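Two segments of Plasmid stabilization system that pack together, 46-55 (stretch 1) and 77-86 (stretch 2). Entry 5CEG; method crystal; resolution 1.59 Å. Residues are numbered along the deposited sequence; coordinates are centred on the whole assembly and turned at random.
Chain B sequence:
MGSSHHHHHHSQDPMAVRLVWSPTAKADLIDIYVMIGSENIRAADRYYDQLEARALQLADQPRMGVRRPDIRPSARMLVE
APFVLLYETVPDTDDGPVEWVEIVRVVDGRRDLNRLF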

# COMPACT_ATOMS: atom_id res chain seq x y z
N ARG B 46 -14.66 17.05 21.61
CA ARG B 46 -13.47 17.71 21.08
C ARG B 46 -13.53 17.86 19.56
O ARG B 46 -13.15 18.90 19.03
CB ARG B 46 -12.19 16.97 21.49
CG ARG B 46 -11.83 17.15 22.96
CD ARG B 46 -10.41 16.66 23.27
NE ARG B 46 -10.24 15.24 23.00
CZ ARG B 46 -10.46 14.27 23.90
NH1 ARG B 46 -10.87 14.58 25.12
NH2 ARG B 46 -10.27 13.00 23.57
N TYR B 47 -14.03 16.84 18.86
CA TYR B 47 -14.16 16.96 17.40
C TYR B 47 -15.14 18.09 17.05
O TYR B 47 -14.89 18.85 16.11
CB TYR B 47 -14.64 15.65 16.76
CG TYR B 47 -13.60 14.55 16.66
CD1 TYR B 47 -12.28 14.83 16.35
CD2 TYR B 47 -13.96 13.22 16.87
CE1 TYR B 47 -11.33 13.80 16.25
CE2 TYR B 47 -13.03 12.20 16.79
CZ TYR B 47 -11.72 12.49 16.48
OH TYR B 47 -10.81 11.47 16.39
N TYR B 48 -16.23 18.22 17.81
CA TYR B 48 -17.14 19.34 17.56
C TYR B 48 -16.48 20.69 17.88
O TYR B 48 -16.69 21.66 17.16
CB TYR B 48 -18.44 19.20 18.37
CG TYR B 48 -19.57 18.47 17.65
CD1 TYR B 48 -19.31 17.64 16.56
CD2 TYR B 48 -20.89 18.62 18.06
CE1 TYR B 48 -20.34 16.97 15.91
CE2 TYR B 48 -21.92 17.95 17.43
CZ TYR B 48 -21.64 17.13 16.34
OH TYR B 48 -22.67 16.47 15.71
N ASP B 49 -15.68 20.74 18.95
CA ASP B 49 -14.97 21.99 19.26
C ASP B 49 -14.07 22.39 18.10
O ASP B 49 -14.01 23.56 17.71
CB ASP B 49 -14.11 21.83 20.52
CG ASP B 49 -14.94 21.66 21.79
OD1 ASP B 49 -16.09 22.13 21.85
OD2 ASP B 49 -14.40 21.05 22.73
N GLN B 50 -13.37 21.41 17.54
CA GLN B 50 -12.41 21.66 16.47
C GLN B 50 -13.10 22.02 15.16
O GLN B 50 -12.66 22.93 14.44
CB GLN B 50 -11.49 20.45 16.28
CG GLN B 50 -10.59 20.23 17.51
CD GLN B 50 -9.94 18.86 17.56
OE1 GLN B 50 -10.00 18.08 16.62
NE2 GLN B 50 -9.32 18.56 18.70
N LEU B 51 -14.19 21.32 14.86
CA LEU B 51 -14.89 21.57 13.60
C LEU B 51 -15.60 22.93 13.65
O LEU B 51 -15.61 23.66 12.66
CB LEU B 51 -15.88 20.44 13.31
CG LEU B 51 -15.21 19.14 12.87
CD1 LEU B 51 -16.18 17.97 13.03
CD2 LEU B 51 -14.72 19.24 11.41
N GLU B 52 -16.19 23.26 14.80
CA GLU B 52 -16.81 24.58 14.96
C GLU B 52 -15.76 25.69 14.82
O GLU B 52 -16.01 26.70 14.15
CB GLU B 52 -17.52 24.69 16.31
CG GLU B 52 -18.23 26.03 16.49
CD GLU B 52 -18.92 26.16 17.83
OE1 GLU B 52 -18.53 25.46 18.79
OE2 GLU B 52 -19.84 26.99 17.93
N ALA B 53 -14.60 25.48 15.42
CA ALA B 53 -13.54 26.49 15.33
C ALA B 53 -13.10 26.69 13.89
O ALA B 53 -12.88 27.81 13.44
CB ALA B 53 -12.34 26.09 16.20
N ARG B 54 -12.96 25.60 13.14
CA ARG B 54 -12.50 25.71 11.76
C ARG B 54 -13.57 26.42 10.91
O ARG B 54 -13.24 27.22 10.03
CB ARG B 54 -12.18 24.32 11.17
CG ARG B 54 -11.31 24.33 9.90
CD ARG B 54 -9.90 24.87 10.17
NE ARG B 54 -8.91 24.34 9.23
CZ ARG B 54 -7.80 24.98 8.86
NH1 ARG B 54 -7.53 26.19 9.35
NH2 ARG B 54 -6.95 24.41 8.01
N ALA B 55 -14.84 26.13 11.17
CA ALA B 55 -15.92 26.77 10.42
C ALA B 55 -16.01 28.27 10.72
O ALA B 55 -16.32 29.06 9.83
CB ALA B 55 -17.25 26.09 10.71
N MET B 77 -11.33 22.70 -0.50
CA MET B 77 -11.11 21.73 0.57
C MET B 77 -10.37 22.40 1.71
O MET B 77 -9.37 23.09 1.50
CB MET B 77 -10.32 20.54 0.02
CG MET B 77 -9.80 19.61 1.06
SD MET B 77 -8.87 18.26 0.29
CE MET B 77 -10.10 17.54 -0.79
N LEU B 78 -10.89 22.23 2.93
CA LEU B 78 -10.21 22.72 4.12
C LEU B 78 -10.05 21.54 5.07
O LEU B 78 -11.02 20.86 5.38
CB LEU B 78 -11.02 23.87 4.76
CG LEU B 78 -10.37 24.69 5.87
CD1 LEU B 78 -9.06 25.34 5.42
CD2 LEU B 78 -11.35 25.73 6.38
N VAL B 79 -8.82 21.27 5.50
CA VAL B 79 -8.56 20.11 6.33
C VAL B 79 -8.66 20.44 7.82
O VAL B 79 -8.20 21.49 8.28
CB VAL B 79 -7.16 19.50 6.01
CG1 VAL B 79 -6.83 18.34 6.96
CG2 VAL B 79 -7.10 19.02 4.58
N GLU B 80 -9.33 19.56 8.56
CA GLU B 80 -9.36 19.57 10.02
C GLU B 80 -9.20 18.12 10.44
O GLU B 80 -10.19 17.41 10.64
CB GLU B 80 -10.66 20.19 10.55
CG GLU B 80 -10.78 20.20 12.07
CD GLU B 80 -9.64 20.94 12.73
OE1 GLU B 80 -9.28 22.04 12.25
OE2 GLU B 80 -9.09 20.42 13.73
N ALA B 81 -7.95 17.67 10.54
CA ALA B 81 -7.65 16.25 10.66
C ALA B 81 -8.45 15.56 11.77
O ALA B 81 -8.56 16.10 12.88
CB ALA B 81 -6.16 16.05 10.90
N PRO B 82 -9.00 14.38 11.49
CA PRO B 82 -8.92 13.55 10.27
C PRO B 82 -9.98 13.85 9.21
O PRO B 82 -10.21 13.02 8.30
CB PRO B 82 -9.12 12.14 10.83
CG PRO B 82 -10.10 12.37 11.95
CD PRO B 82 -9.68 13.66 12.58
N PHE B 83 -10.63 15.00 9.32
CA PHE B 83 -11.74 15.35 8.43
C PHE B 83 -11.31 16.30 7.33
O PHE B 83 -10.35 17.06 7.45
CB PHE B 83 -12.89 15.99 9.23
CG PHE B 83 -13.27 15.20 10.44
CD1 PHE B 83 -13.97 14.01 10.31
CD2 PHE B 83 -12.90 15.64 11.70
CE1 PHE B 83 -14.30 13.27 11.43
CE2 PHE B 83 -13.23 14.91 12.82
CZ PHE B 83 -13.92 13.72 12.69
N VAL B 84 -12.05 16.24 6.23
CA VAL B 84 -11.89 17.16 5.13
C VAL B 84 -13.21 17.89 4.96
O VAL B 84 -14.25 17.25 4.78
CB VAL B 84 -11.51 16.39 3.84
CG1 VAL B 84 -11.58 17.29 2.65
CG2 VAL B 84 -10.11 15.75 3.99
N LEU B 85 -13.19 19.21 5.06
CA LEU B 85 -14.39 19.99 4.79
C LEU B 85 -14.43 20.32 3.31
O LEU B 85 -13.49 20.91 2.80
CB LEU B 85 -14.42 21.29 5.61
CG LEU B 85 -14.46 21.27 7.14
CD1 LEU B 85 -14.41 22.70 7.66
CD2 LEU B 85 -15.69 20.58 7.67
N LEU B 86 -15.51 19.96 2.63
CA LEU B 86 -15.70 20.36 1.24
C LEU B 86 -16.69 21.50 1.20
O LEU B 86 -17.78 21.38 1.75
CB LEU B 86 -16.21 19.20 0.38
CG LEU B 86 -15.38 17.92 0.35
CD1 LEU B 86 -16.08 16.88 -0.52
CD2 LEU B 86 -13.99 18.25 -0.18
O HOH W 1 -10.78 17.39 14.32
O HOH W 2 -9.68 23.91 14.22

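What holds the helix to the hairpin most firmly? Arg54 does, through its guanidinium group. Its NE and NH2 both donate to the backbone carbonyl of Val79, with Arg54 NE 3.1 Å and Arg54 NH2 3.2 Å from Val79 O. The oxygen lies near the guanidinium plane, where the N-H bonds point, so one acceptor serves two donors. Val79 can offer its carbonyl this way although its own CA-to-CB bond points away from the helix. Leu78 lies over one face of the same group, its CD1 3.5 Å from Arg54 NH2, so the flat cation is held at its edge by a polar atom and covered by an apolar one.

How does Glu80 add to this polar cluster? Its carboxylate forms a long salt bridge, with Glu80 OE1 3.8 Å from Arg54 NE. Because that oxygen lies well out of the guanidinium plane, no N-H points at it and the attraction is one of charge alone. Glu80 OE1 is better satisfied by water 2, which donates to it at 2.7 Å from the water O and also to Gln50 O, 3.1 Å from the same water O. Water 1 makes a second bridge, donating to Gln50 OE1 at 2.5 Å and to Ala81 O at 2.9 Å from its O atom. These waters link groups that do not bond directly: Gln50 OE1 and Ala81 O are 4.5 Å apart.

Which apolar side chains fill the space between the backbones? Leu51 is central. Its CA-to-CB bond points sideways, but the end of the side chain comes nearer the hairpin, and its CD2 lies 4.0 Å from Phe83 CD2 and 4.1 Å from Leu85 CD2. Tyr47, one helical turn earlier, meets Phe83 edge-to-face: the Phe83 edge is directed at the Tyr47 face, with planes at 87° and Tyr47 CD1 3.7 Å from Phe83 CE2. Such a pairing sets weakly positive ring hydrogens against the electron-rich face. Pro82, which follows a cis peptide bond, brings its CD to 4.0 Å from Tyr47 CE1.

How does the backbone arrangement make these meetings possible? Strands 77-80 and 83-86 are paired by backbone hydrogen bonds, Leu78 with Leu85 and Glu80 with Phe83, and in all four residues the CA-to-CB bond points toward the helix. The helix runs at 146° to the first strand and 33° to the second. The helical repeat, with spacings of four and three residues, places Tyr47, Leu51 and Arg54 on a common side, and the contact buries 543 Å² in total.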